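Local coordinates for solute-binding protein (Thermoactinomyces vulgaris, PDB 2ZYO) that binds maltodextrins such as maltotetraose, as well as cyclodextrins, and probably delivers them to a sugar transporter in the cell membrane, at residues W39-I49 with Y295-L303; L168-F179 with A244-I252. All coordinates share one frame; numbering follows the deposited sequence.

Contact 1 (39-49 with 295-303) and contact 2 (168-179 with 244-252) lie on opposite sides of the chain's centre, their own centres about 37 Å apart and their nearest atoms about 18 Å apart. Contact 2 is the inner one, with its centre about 12 Å from that of the chain, and it supplies Asn-173, Tyr-175, Tyr-176 and Trp-250, four of the eight residues of the glycan pocket. Contact 1, about 27 Å from the chain centre, is helix-to-helix packing away from the sugar. In sequence, both segments of contact 2 fall between those of contact 1, consistent with the interleaved lobes of bacterial solute-binding proteins.

Contact 1 (W39-I49 with Y295-L303); sequences WAGEFTKKTGI and YATELMQFL
The backbone oxygen of Phe-43, whose ring packs against Leu-299 and Phe-302, takes two bonds from one residue: Thr-47 N at 2.9 Å, the usual helical bond, and Thr-47 OG1 at 2.8 Å, which arrives from above the carbonyl plane. The same hydroxyl oxygen accepts from Ile-49 N, an ST turn that closes the end of the helix, and Thr-47 CG2 is left lying on one face of the Phe-43 ring. On the opposite face sits Leu-299 CD1, 3.9 Å from the ring centroid, so the phenyl is clamped between methyl groups of the two segments.

Phe-302 reaches into helix 39-47 as a knob among Trp-39, Glu-42, Phe-43 and Lys-46, its ring swung away from the backbone N (chi1 -170°). Phe-43 turns an edge to its face, centroids 5.5 Å apart and planes at 70°. Phe-302 CE2 comes to 3.3 Å from Trp-39 O and 3.7 Å from Glu-42 CB, both at the ring's edge, while the extended Lys-46 chain brings CD near CE1. A serine in place of Phe-302 would probably leave this hole unfilled and the edge of Phe-43 without the face it packs on. At the Trp-39 end of the contact, Trp-39 CB meets Leu-303 CD2, and at the other end Ile-49 CD1 lies 3.7 Å from Tyr-295 CD2.

The axes of 39-47 and 295-302 cross at 124°, 10.2 Å apart at their closest. Strand 50-55 runs beside helix 30-47, and its Val-51 touches Ala-40, Phe-43 and Thr-44. Trp-39 NE1 is hydrogen-bonded to OG of Ser-311 in helix 306-316. Helix 293-302 in turn rests through Ala-296, Leu-299 and Met-300 on Leu-77 of strand 77-81, and through Ala-296 on Leu-286 of strand 278-287.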
loop_
_atom_site.group_PDB
_atom_site.type_symbol
_atom_site.label_atom_id
_atom_site.label_comp_id
_atom_site.label_asym_id
_atom_site.label_seq_id
_atom_site.Cartn_x
_atom_site.Cartn_y
_atom_site.Cartn_z
ATOM N N TRP A 39 -0.336 20.625 -12.263
ATOM C CA TRP A 39 -1.686 20.891 -11.776
ATOM C C TRP A 39 -1.756 22.023 -10.756
ATOM O O TRP A 39 -2.743 22.761 -10.725
ATOM C CB TRP A 39 -2.369 19.598 -11.322
ATOM C CG TRP A 39 -2.631 18.748 -12.516
ATOM C CD1 TRP A 39 -1.930 17.646 -12.912
ATOM C CD2 TRP A 39 -3.617 18.983 -13.525
ATOM N NE1 TRP A 39 -2.439 17.162 -14.092
ATOM C CE2 TRP A 39 -3.476 17.964 -14.491
ATOM C CE3 TRP A 39 -4.616 19.950 -13.701
ATOM C CZ2 TRP A 39 -4.302 17.878 -15.616
ATOM C CZ3 TRP A 39 -5.434 19.866 -14.820
ATOM C CH2 TRP A 39 -5.270 18.836 -15.763
ATOM N N ALA A 40 -0.702 22.179 -9.955
ATOM C CA ALA A 40 -0.553 23.375 -9.126
ATOM C C ALA A 40 -0.535 24.609 -10.025
ATOM O O ALA A 40 -1.189 25.613 -9.731
ATOM C CB ALA A 40 0.710 23.302 -8.304
ATOM N N GLY A 41 0.198 24.515 -11.134
ATOM C CA GLY A 41 0.257 25.591 -12.125
ATOM C C GLY A 41 -1.106 25.962 -12.685
ATOM O O GLY A 41 -1.421 27.149 -12.827
ATOM N N GLU A 42 -1.913 24.948 -12.996
ATOM C CA GLU A 42 -3.278 25.163 -13.490
ATOM C C GLU A 42 -4.181 25.812 -12.438
ATOM O O GLU A 42 -5.023 26.643 -12.775
ATOM C CB GLU A 42 -3.903 23.854 -13.989
ATOM C CG GLU A 42 -3.285 23.301 -15.278
ATOM C CD GLU A 42 -3.590 24.141 -16.515
ATOM O OE1 GLU A 42 -4.620 24.855 -16.541
ATOM O OE2 GLU A 42 -2.798 24.079 -17.477
ATOM N N PHE A 43 -4.005 25.433 -11.172
ATOM C CA PHE A 43 -4.741 26.067 -10.074
ATOM C C PHE A 43 -4.391 27.551 -9.978
ATOM O O PHE A 43 -5.275 28.393 -9.824
ATOM C CB PHE A 43 -4.465 25.359 -8.742
ATOM C CG PHE A 43 -5.286 25.883 -7.589
ATOM C CD1 PHE A 43 -6.569 25.401 -7.354
ATOM C CD2 PHE A 43 -4.768 26.851 -6.732
ATOM C CE1 PHE A 43 -7.328 25.881 -6.283
ATOM C CE2 PHE A 43 -5.520 27.337 -5.665
ATOM C CZ PHE A 43 -6.801 26.850 -5.441
ATOM N N THR A 44 -3.100 27.859 -10.078
ATOM C CA THR A 44 -2.619 29.240 -10.055
ATOM C C THR A 44 -3.188 30.045 -11.225
ATOM O O THR A 44 -3.620 31.189 -11.055
ATOM C CB THR A 44 -1.077 29.282 -10.064
ATOM O OG1 THR A 44 -0.588 28.692 -8.853
ATOM C CG2 THR A 44 -0.569 30.708 -10.163
ATOM N N LYS A 45 -3.204 29.429 -12.404
ATOM C CA LYS A 45 -3.756 30.048 -13.607
ATOM C C LYS A 45 -5.239 30.377 -13.422
ATOM O O LYS A 45 -5.709 31.424 -13.867
ATOM C CB LYS A 45 -3.570 29.111 -14.800
ATOM C CG LYS A 45 -3.677 29.770 -16.165
ATOM C CD LYS A 45 -3.502 28.727 -17.260
ATOM C CE LYS A 45 -3.351 29.352 -18.632
ATOM N NZ LYS A 45 -3.442 28.315 -19.699
ATOM N N LYS A 46 -5.957 29.481 -12.750
ATOM C CA LYS A 46 -7.393 29.621 -12.533
ATOM C C LYS A 46 -7.729 30.666 -11.466
ATOM O O LYS A 46 -8.686 31.428 -11.621
ATOM C CB LYS A 46 -8.000 28.259 -12.162
ATOM C CG LYS A 46 -9.494 28.278 -11.860
ATOM C CD LYS A 46 -9.975 26.927 -11.354
ATOM C CE LYS A 46 -11.404 27.012 -10.843
ATOM N NZ LYS A 46 -11.900 25.692 -10.363
ATOM N N THR A 47 -6.934 30.704 -10.398
ATOM C CA THR A 47 -7.298 31.448 -9.186
ATOM C C THR A 47 -6.464 32.695 -8.905
ATOM O O THR A 47 -6.893 33.572 -8.152
ATOM C CB THR A 47 -7.204 30.555 -7.932
ATOM O OG1 THR A 47 -5.840 30.169 -7.731
ATOM C CG2 THR A 47 -8.079 29.309 -8.072
ATOM N N GLY A 48 -5.265 32.755 -9.480
ATOM C CA GLY A 48 -4.319 33.827 -9.178
ATOM C C GLY A 48 -3.572 33.633 -7.868
ATOM O O GLY A 48 -2.839 34.521 -7.433
ATOM N N ILE A 49 -3.759 32.474 -7.238
ATOM C CA ILE A 49 -3.060 32.130 -5.998
ATOM C C ILE A 49 -1.776 31.388 -6.345
ATOM O O ILE A 49 -1.816 30.380 -7.047
ATOM C CB ILE A 49 -3.944 31.248 -5.081
ATOM C CG1 ILE A 49 -5.219 32.006 -4.686
ATOM C CG2 ILE A 49 -3.163 30.779 -3.841
ATOM C CD1 ILE A 49 -6.354 31.118 -4.203
ATOM N N TYR A 295 -9.235 27.213 1.518
ATOM C CA TYR A 295 -8.574 27.369 0.225
ATOM C C TYR A 295 -7.662 26.185 -0.103
ATOM O O TYR A 295 -7.627 25.728 -1.247
ATOM C CB TYR A 295 -7.784 28.677 0.167
ATOM C CG TYR A 295 -8.605 29.887 -0.224
ATOM C CD1 TYR A 295 -9.181 30.711 0.748
ATOM C CD2 TYR A 295 -8.792 30.220 -1.566
ATOM C CE1 TYR A 295 -9.926 31.834 0.387
ATOM C CE2 TYR A 295 -9.536 31.338 -1.935
ATOM C CZ TYR A 295 -10.099 32.137 -0.954
ATOM O OH TYR A 295 -10.830 33.243 -1.324
ATOM N N ALA A 296 -6.936 25.689 0.899
ATOM C CA ALA A 296 -6.060 24.531 0.698
ATOM C C ALA A 296 -6.853 23.282 0.326
ATOM O O ALA A 296 -6.386 22.465 -0.466
ATOM C CB ALA A 296 -5.203 24.275 1.929
ATOM N N THR A 297 -8.054 23.149 0.889
ATOM C CA THR A 297 -8.934 22.019 0.583
ATOM C C THR A 297 -9.496 22.128 -0.836
ATOM O O THR A 297 -9.712 21.115 -1.503
ATOM C CB THR A 297 -10.061 21.880 1.630
ATOM O OG1 THR A 297 -9.477 21.703 2.925
ATOM C CG2 THR A 297 -10.957 20.684 1.330
ATOM N N GLU A 298 -9.722 23.358 -1.296
ATOM C CA GLU A 298 -10.090 23.595 -2.689
ATOM C C GLU A 298 -8.951 23.199 -3.631
ATOM O O GLU A 298 -9.189 22.587 -4.671
ATOM C CB GLU A 298 -10.523 25.048 -2.908
ATOM C CG GLU A 298 -11.874 25.349 -2.273
ATOM C CD GLU A 298 -12.251 26.817 -2.281
ATOM O OE1 GLU A 298 -11.368 27.677 -2.491
ATOM O OE2 GLU A 298 -13.448 27.107 -2.056
ATOM N N LEU A 299 -7.716 23.536 -3.257
ATOM C CA LEU A 299 -6.550 23.093 -4.019
ATOM C C LEU A 299 -6.454 21.566 -4.030
ATOM O O LEU A 299 -6.206 20.960 -5.073
ATOM C CB LEU A 299 -5.260 23.720 -3.468
ATOM C CG LEU A 299 -3.913 23.214 -4.004
ATOM C CD1 LEU A 299 -3.750 23.438 -5.509
ATOM C CD2 LEU A 299 -2.782 23.870 -3.242
ATOM N N MET A 300 -6.663 20.950 -2.868
ATOM C CA MET A 300 -6.610 19.494 -2.750
ATOM C C MET A 300 -7.589 18.811 -3.703
ATOM O O MET A 300 -7.257 17.802 -4.325
ATOM C CB MET A 300 -6.892 19.056 -1.315
ATOM C CG MET A 300 -6.699 17.563 -1.101
ATOM S SD MET A 300 -7.268 16.963 0.496
ATOM C CE MET A 300 -6.044 17.679 1.594
ATOM N N GLN A 301 -8.798 19.362 -3.796
ATOM C CA GLN A 301 -9.804 18.851 -4.725
ATOM C C GLN A 301 -9.369 19.054 -6.175
ATOM O O GLN A 301 -9.556 18.170 -7.015
ATOM C CB GLN A 301 -11.158 19.517 -4.480
ATOM C CG GLN A 301 -11.830 19.083 -3.196
ATOM C CD GLN A 301 -13.032 19.934 -2.859
ATOM O OE1 GLN A 301 -14.131 19.699 -3.360
ATOM N NE2 GLN A 301 -12.832 20.923 -1.997
ATOM N N PHE A 302 -8.782 20.213 -6.459
ATOM C CA PHE A 302 -8.306 20.519 -7.806
ATOM C C PHE A 302 -7.227 19.529 -8.247
ATOM O O PHE A 302 -7.188 19.120 -9.408
ATOM C CB PHE A 302 -7.790 21.962 -7.885
ATOM C CG PHE A 302 -7.512 22.427 -9.283
ATOM C CD1 PHE A 302 -8.509 23.031 -10.043
ATOM C CD2 PHE A 302 -6.249 22.260 -9.845
ATOM C CE1 PHE A 302 -8.253 23.458 -11.346
ATOM C CE2 PHE A 302 -5.988 22.682 -11.148
ATOM C CZ PHE A 302 -6.990 23.282 -11.895
ATOM N N LEU A 303 -6.373 19.131 -7.304
ATOM C CA LEU A 303 -5.273 18.208 -7.588
ATOM C C LEU A 303 -5.720 16.751 -7.711
ATOM O O LEU A 303 -4.944 15.903 -8.147
ATOM C CB LEU A 303 -4.187 18.315 -6.511
ATOM C CG LEU A 303 -3.450 19.648 -6.335
ATOM C CD1 LEU A 303 -2.537 19.581 -5.123
ATOM C CD2 LEU A 303 -2.658 20.029 -7.584
#

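Contact 2 (L168-F179 with A244-I252); sequences LFEANNFYYTYF and AVINGPWAI. With GLC (alpha-D-glucopyranose), chain B; GLC (alpha-D-glucopyranose), chain C.
Backbone bonding joins Leu-168 to Ala-244: Leu-168 N donates to Ala-244 O over 3.1 Å, where strand 165-169 runs parallel to strand 242-247. One water bridges farther along, giving to Ile-246 O and accepting from Glu-170 N.

Apolar packing centres on Ile-246. Its CD1 stands over the middle of the Phe-169 ring, 4.0 Å from the centroid, with Ala-171 CB against the other face; Phe-179 meets the same methyl from the opposite direction.

Polar contacts gather at Asn-247 OD1, which takes weak bonds from Gly-248 N and Trp-250 NE1 and has Tyr-176 OH 3.3 Å away. Asn-173 OD1 caps helix 174-183 through Tyr-175 N and also accepts from O6 of the chain C glucose at 3.0 Å, while ND2 donates to Glu-170 OE1 and to O6 of the chain B glucose.

Aromatic contacts line the sugar side. Trp-250 CG sits between its backbone N and carbonyl carbon (chi1 50°), which lays the indole over Gly-248 CA on one face and under C1 of the chain B glucose on the other. Tyr-175 faces C4 of that sugar, and its OH lies 3.4 Å from Trp-250 CH2 at the indole edge. Aromatic faces against glucose rings, flanked by hydrogen-bonding side chains, are characteristic of the ligand cleft in maltodextrin-binding proteins.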
loop_
_atom_site.group_PDB
_atom_site.type_symbol
_atom_site.label_atom_id
_atom_site.label_comp_id
_atom_site.label_asym_id
_atom_site.label_seq_id
_atom_site.Cartn_x
_atom_site.Cartn_y
_atom_site.Cartn_z
ATOM N N LEU A 168 7.561 -17.714 -6.962
ATOM C CA LEU A 168 8.520 -17.237 -5.976
ATOM C C LEU A 168 8.056 -15.888 -5.447
ATOM O O LEU A 168 7.710 -15.002 -6.225
ATOM C CB LEU A 168 9.906 -17.111 -6.616
ATOM C CG LEU A 168 11.066 -16.512 -5.818
ATOM C CD1 LEU A 168 11.442 -17.384 -4.625
ATOM C CD2 LEU A 168 12.264 -16.323 -6.736
ATOM N N PHE A 169 8.042 -15.733 -4.128
ATOM C CA PHE A 169 7.718 -14.444 -3.520
ATOM C C PHE A 169 8.277 -14.336 -2.108
ATOM O O PHE A 169 8.843 -15.302 -1.587
ATOM C CB PHE A 169 6.204 -14.146 -3.581
ATOM C CG PHE A 169 5.369 -14.893 -2.566
ATOM C CD1 PHE A 169 4.829 -14.223 -1.469
ATOM C CD2 PHE A 169 5.086 -16.250 -2.728
ATOM C CE1 PHE A 169 4.043 -14.895 -0.535
ATOM C CE2 PHE A 169 4.300 -16.932 -1.797
ATOM C CZ PHE A 169 3.777 -16.250 -0.698
ATOM N N GLU A 170 8.131 -13.155 -1.508
ATOM C CA GLU A 170 8.599 -12.898 -0.147
ATOM C C GLU A 170 7.686 -13.546 0.888
ATOM O O GLU A 170 6.979 -12.854 1.634
ATOM C CB GLU A 170 8.701 -11.395 0.110
ATOM C CG GLU A 170 9.953 -10.751 -0.430
ATOM C CD GLU A 170 10.167 -9.368 0.144
ATOM O OE1 GLU A 170 10.380 -9.255 1.370
ATOM O OE2 GLU A 170 10.120 -8.397 -0.634
ATOM N N ALA A 171 7.723 -14.876 0.937
ATOM C CA ALA A 171 6.844 -15.659 1.807
ATOM C C ALA A 171 7.231 -15.590 3.287
ATOM O O ALA A 171 6.571 -16.191 4.132
ATOM C CB ALA A 171 6.776 -17.111 1.334
ATOM N N ASN A 172 8.303 -14.860 3.588
ATOM C CA ASN A 172 8.718 -14.617 4.969
ATOM C C ASN A 172 8.415 -13.185 5.420
ATOM O O ASN A 172 8.942 -12.709 6.428
ATOM C CB ASN A 172 10.206 -14.953 5.152
ATOM C CG ASN A 172 11.113 -14.168 4.210
ATOM O OD1 ASN A 172 10.652 -13.378 3.382
ATOM N ND2 ASN A 172 12.418 -14.386 4.337
ATOM N N ASN A 173 7.553 -12.516 4.660
ATOM C CA ASN A 173 7.189 -11.124 4.905
ATOM C C ASN A 173 5.671 -11.010 4.972
ATOM O O ASN A 173 4.983 -11.284 3.987
ATOM C CB ASN A 173 7.757 -10.241 3.786
ATOM C CG ASN A 173 7.583 -8.748 4.047
ATOM O OD1 ASN A 173 6.650 -8.313 4.724
ATOM N ND2 ASN A 173 8.482 -7.949 3.478
ATOM N N PHE A 174 5.164 -10.617 6.140
ATOM C CA PHE A 174 3.721 -10.542 6.402
ATOM C C PHE A 174 2.969 -9.613 5.451
ATOM O O PHE A 174 1.790 -9.838 5.162
ATOM C CB PHE A 174 3.475 -10.138 7.860
ATOM C CG PHE A 174 2.019 -10.074 8.251
ATOM C CD1 PHE A 174 1.220 -11.215 8.232
ATOM C CD2 PHE A 174 1.455 -8.870 8.666
ATOM C CE1 PHE A 174 -0.120 -11.155 8.608
ATOM C CE2 PHE A 174 0.116 -8.802 9.045
ATOM C CZ PHE A 174 -0.672 -9.947 9.015
ATOM N N TYR A 175 3.639 -8.572 4.960
ATOM C CA TYR A 175 3.017 -7.702 3.967
ATOM C C TYR A 175 2.540 -8.516 2.756
ATOM O O TYR A 175 1.454 -8.276 2.217
ATOM C CB TYR A 175 3.959 -6.571 3.520
ATOM C CG TYR A 175 3.334 -5.742 2.422
ATOM C CD1 TYR A 175 2.432 -4.723 2.724
ATOM C CD2 TYR A 175 3.601 -6.014 1.079
ATOM C CE1 TYR A 175 1.827 -3.979 1.717
ATOM C CE2 TYR A 175 3.001 -5.276 0.064
ATOM C CZ TYR A 175 2.113 -4.263 0.392
ATOM O OH TYR A 175 1.517 -3.538 -0.610
ATOM N N TYR A 176 3.359 -9.482 2.346
ATOM C CA TYR A 176 3.086 -10.287 1.161
ATOM C C TYR A 176 2.174 -11.473 1.454
ATOM O O TYR A 176 1.331 -11.834 0.629
ATOM C CB TYR A 176 4.399 -10.757 0.523
ATOM C CG TYR A 176 5.212 -9.620 -0.056
ATOM C CD1 TYR A 176 5.071 -9.249 -1.393
ATOM C CD2 TYR A 176 6.109 -8.899 0.737
ATOM C CE1 TYR A 176 5.805 -8.196 -1.929
ATOM C CE2 TYR A 176 6.847 -7.840 0.208
ATOM C CZ TYR A 176 6.692 -7.499 -1.127
ATOM O OH TYR A 176 7.416 -6.459 -1.664
ATOM N N THR A 177 2.334 -12.061 2.637
ATOM C CA THR A 177 1.591 -13.264 3.005
ATOM C C THR A 177 0.235 -12.960 3.628
ATOM O O THR A 177 -0.516 -13.881 3.952
ATOM C CB THR A 177 2.385 -14.134 3.991
ATOM O OG1 THR A 177 2.603 -13.397 5.198
ATOM C CG2 THR A 177 3.717 -14.540 3.394
ATOM N N TYR A 178 -0.086 -11.677 3.792
ATOM C CA TYR A 178 -1.356 -11.293 4.411
ATOM C C TYR A 178 -2.560 -12.036 3.831
ATOM O O TYR A 178 -3.433 -12.477 4.584
ATOM C CB TYR A 178 -1.589 -9.783 4.340
ATOM C CG TYR A 178 -2.913 -9.371 4.944
ATOM C CD1 TYR A 178 -3.134 -9.473 6.317
ATOM C CD2 TYR A 178 -3.951 -8.899 4.143
ATOM C CE1 TYR A 178 -4.349 -9.104 6.879
ATOM C CE2 TYR A 178 -5.172 -8.531 4.697
ATOM C CZ TYR A 178 -5.361 -8.636 6.065
ATOM O OH TYR A 178 -6.565 -8.269 6.629
ATOM N N PHE A 179 -2.599 -12.190 2.505
ATOM C CA PHE A 179 -3.741 -12.844 1.856
ATOM C C PHE A 179 -3.986 -14.257 2.382
ATOM O O PHE A 179 -5.129 -14.705 2.447
ATOM C CB PHE A 179 -3.634 -12.808 0.321
ATOM C CG PHE A 179 -2.727 -13.858 -0.270
ATOM C CD1 PHE A 179 -3.255 -15.041 -0.783
ATOM C CD2 PHE A 179 -1.351 -13.654 -0.339
ATOM C CE1 PHE A 179 -2.424 -16.014 -1.343
ATOM C CE2 PHE A 179 -0.509 -14.621 -0.894
ATOM C CZ PHE A 179 -1.047 -15.804 -1.399
ATOM N N ALA A 244 6.212 -16.861 -12.226
ATOM C CA ALA A 244 5.342 -15.915 -11.538
ATOM C C ALA A 244 5.886 -15.506 -10.177
ATOM O O ALA A 244 6.499 -16.311 -9.472
ATOM C CB ALA A 244 3.938 -16.494 -11.391
ATOM N N VAL A 245 5.667 -14.241 -9.827
ATOM C CA VAL A 245 5.938 -13.741 -8.483
ATOM C C VAL A 245 4.682 -13.080 -7.921
ATOM O O VAL A 245 3.760 -12.743 -8.671
ATOM C CB VAL A 245 7.126 -12.728 -8.444
ATOM C CG1 VAL A 245 8.407 -13.354 -8.995
ATOM C CG2 VAL A 245 6.790 -11.436 -9.190
ATOM N N ILE A 246 4.639 -12.926 -6.600
ATOM C CA ILE A 246 3.629 -12.091 -5.964
ATOM C C ILE A 246 4.345 -10.824 -5.513
ATOM O O ILE A 246 5.190 -10.861 -4.618
ATOM C CB ILE A 246 2.928 -12.800 -4.780
ATOM C CG1 ILE A 246 2.202 -14.058 -5.268
ATOM C CG2 ILE A 246 1.951 -11.845 -4.089
ATOM C CD1 ILE A 246 1.612 -14.913 -4.169
ATOM N N ASN A 247 4.024 -9.710 -6.164
ATOM C CA ASN A 247 4.697 -8.444 -5.896
ATOM C C ASN A 247 3.842 -7.274 -6.358
ATOM O O ASN A 247 2.813 -7.472 -7.004
ATOM C CB ASN A 247 6.068 -8.417 -6.583
ATOM C CG ASN A 247 7.085 -7.568 -5.839
ATOM O OD1 ASN A 247 6.766 -6.908 -4.843
ATOM N ND2 ASN A 247 8.326 -7.585 -6.320
ATOM N N GLY A 248 4.267 -6.061 -6.016
ATOM C CA GLY A 248 3.503 -4.861 -6.334
ATOM C C GLY A 248 4.009 -4.103 -7.545
ATOM O O GLY A 248 5.018 -4.481 -8.143
ATOM N N PRO A 249 3.304 -3.022 -7.915
ATOM C CA PRO A 249 3.599 -2.206 -9.098
ATOM C C PRO A 249 4.984 -1.555 -9.074
ATOM O O PRO A 249 5.511 -1.198 -10.131
ATOM C CB PRO A 249 2.503 -1.134 -9.068
ATOM C CG PRO A 249 2.017 -1.112 -7.664
ATOM C CD PRO A 249 2.127 -2.519 -7.187
ATOM N N TRP A 250 5.562 -1.427 -7.881
ATOM C CA TRP A 250 6.893 -0.835 -7.692
ATOM C C TRP A 250 8.026 -1.594 -8.394
ATOM O O TRP A 250 9.106 -1.039 -8.617
ATOM C CB TRP A 250 7.207 -0.704 -6.195
ATOM C CG TRP A 250 6.983 -1.973 -5.416
ATOM C CD1 TRP A 250 7.828 -3.044 -5.324
ATOM C CD2 TRP A 250 5.835 -2.298 -4.621
ATOM N NE1 TRP A 250 7.274 -4.019 -4.525
ATOM C CE2 TRP A 250 6.053 -3.586 -4.079
ATOM C CE3 TRP A 250 4.644 -1.627 -4.314
ATOM C CZ2 TRP A 250 5.123 -4.215 -3.246
ATOM C CZ3 TRP A 250 3.717 -2.254 -3.485
ATOM C CH2 TRP A 250 3.964 -3.536 -2.961
ATOM N N ALA A 251 7.777 -2.856 -8.739
ATOM C CA ALA A 251 8.792 -3.707 -9.359
ATOM C C ALA A 251 8.681 -3.772 -10.888
ATOM O O ALA A 251 9.583 -4.285 -11.558
ATOM C CB ALA A 251 8.736 -5.109 -8.759
ATOM N N ILE A 252 7.587 -3.237 -11.429
ATOM C CA ILE A 252 7.263 -3.361 -12.857
ATOM C C ILE A 252 8.299 -2.733 -13.797
ATOM O O ILE A 252 8.779 -3.395 -14.722
ATOM C CB ILE A 252 5.846 -2.806 -13.169
ATOM C CG1 ILE A 252 4.759 -3.681 -12.522
ATOM C CG2 ILE A 252 5.629 -2.643 -14.680
ATOM C CD1 ILE A 252 4.774 -5.162 -12.922
HETATM C C1 GLC B . 6.342 -2.387 -0.867
HETATM C C2 GLC B . 5.360 -1.419 -0.158
HETATM C C3 GLC B . 5.611 -1.310 1.361
HETATM C C4 GLC B . 5.839 -2.683 1.994
HETATM C C5 GLC B . 6.907 -3.443 1.211
HETATM C C6 GLC B . 7.191 -4.827 1.775
HETATM O O1 GLC B . 7.602 -1.828 -1.006
HETATM O O2 GLC B . 5.436 -0.123 -0.748
HETATM O O3 GLC B . 4.490 -0.697 1.983
HETATM O O4 GLC B . 6.265 -2.516 3.359
HETATM O O5 GLC B . 6.468 -3.623 -0.148
HETATM O O6 GLC B . 8.363 -4.831 2.577
HETATM C C1 GLC C . 5.309 -2.836 4.330
HETATM C C2 GLC C . 5.173 -1.682 5.325
HETATM C C3 GLC C . 6.450 -1.553 6.151
HETATM C C4 GLC C . 6.773 -2.883 6.836
HETATM C C5 GLC C . 6.838 -4.005 5.794
HETATM C C6 GLC C . 7.022 -5.373 6.420
HETATM O O2 GLC C . 4.935 -0.473 4.623
HETATM O O3 GLC C . 6.292 -0.533 7.125
HETATM O O4 GLC C . 8.019 -2.785 7.511
HETATM O O5 GLC C . 5.617 -4.047 5.020
HETATM O O6 GLC C . 8.193 -6.006 5.928
HETATM O O HOH W 1 7.671 -11.058 -3.441
#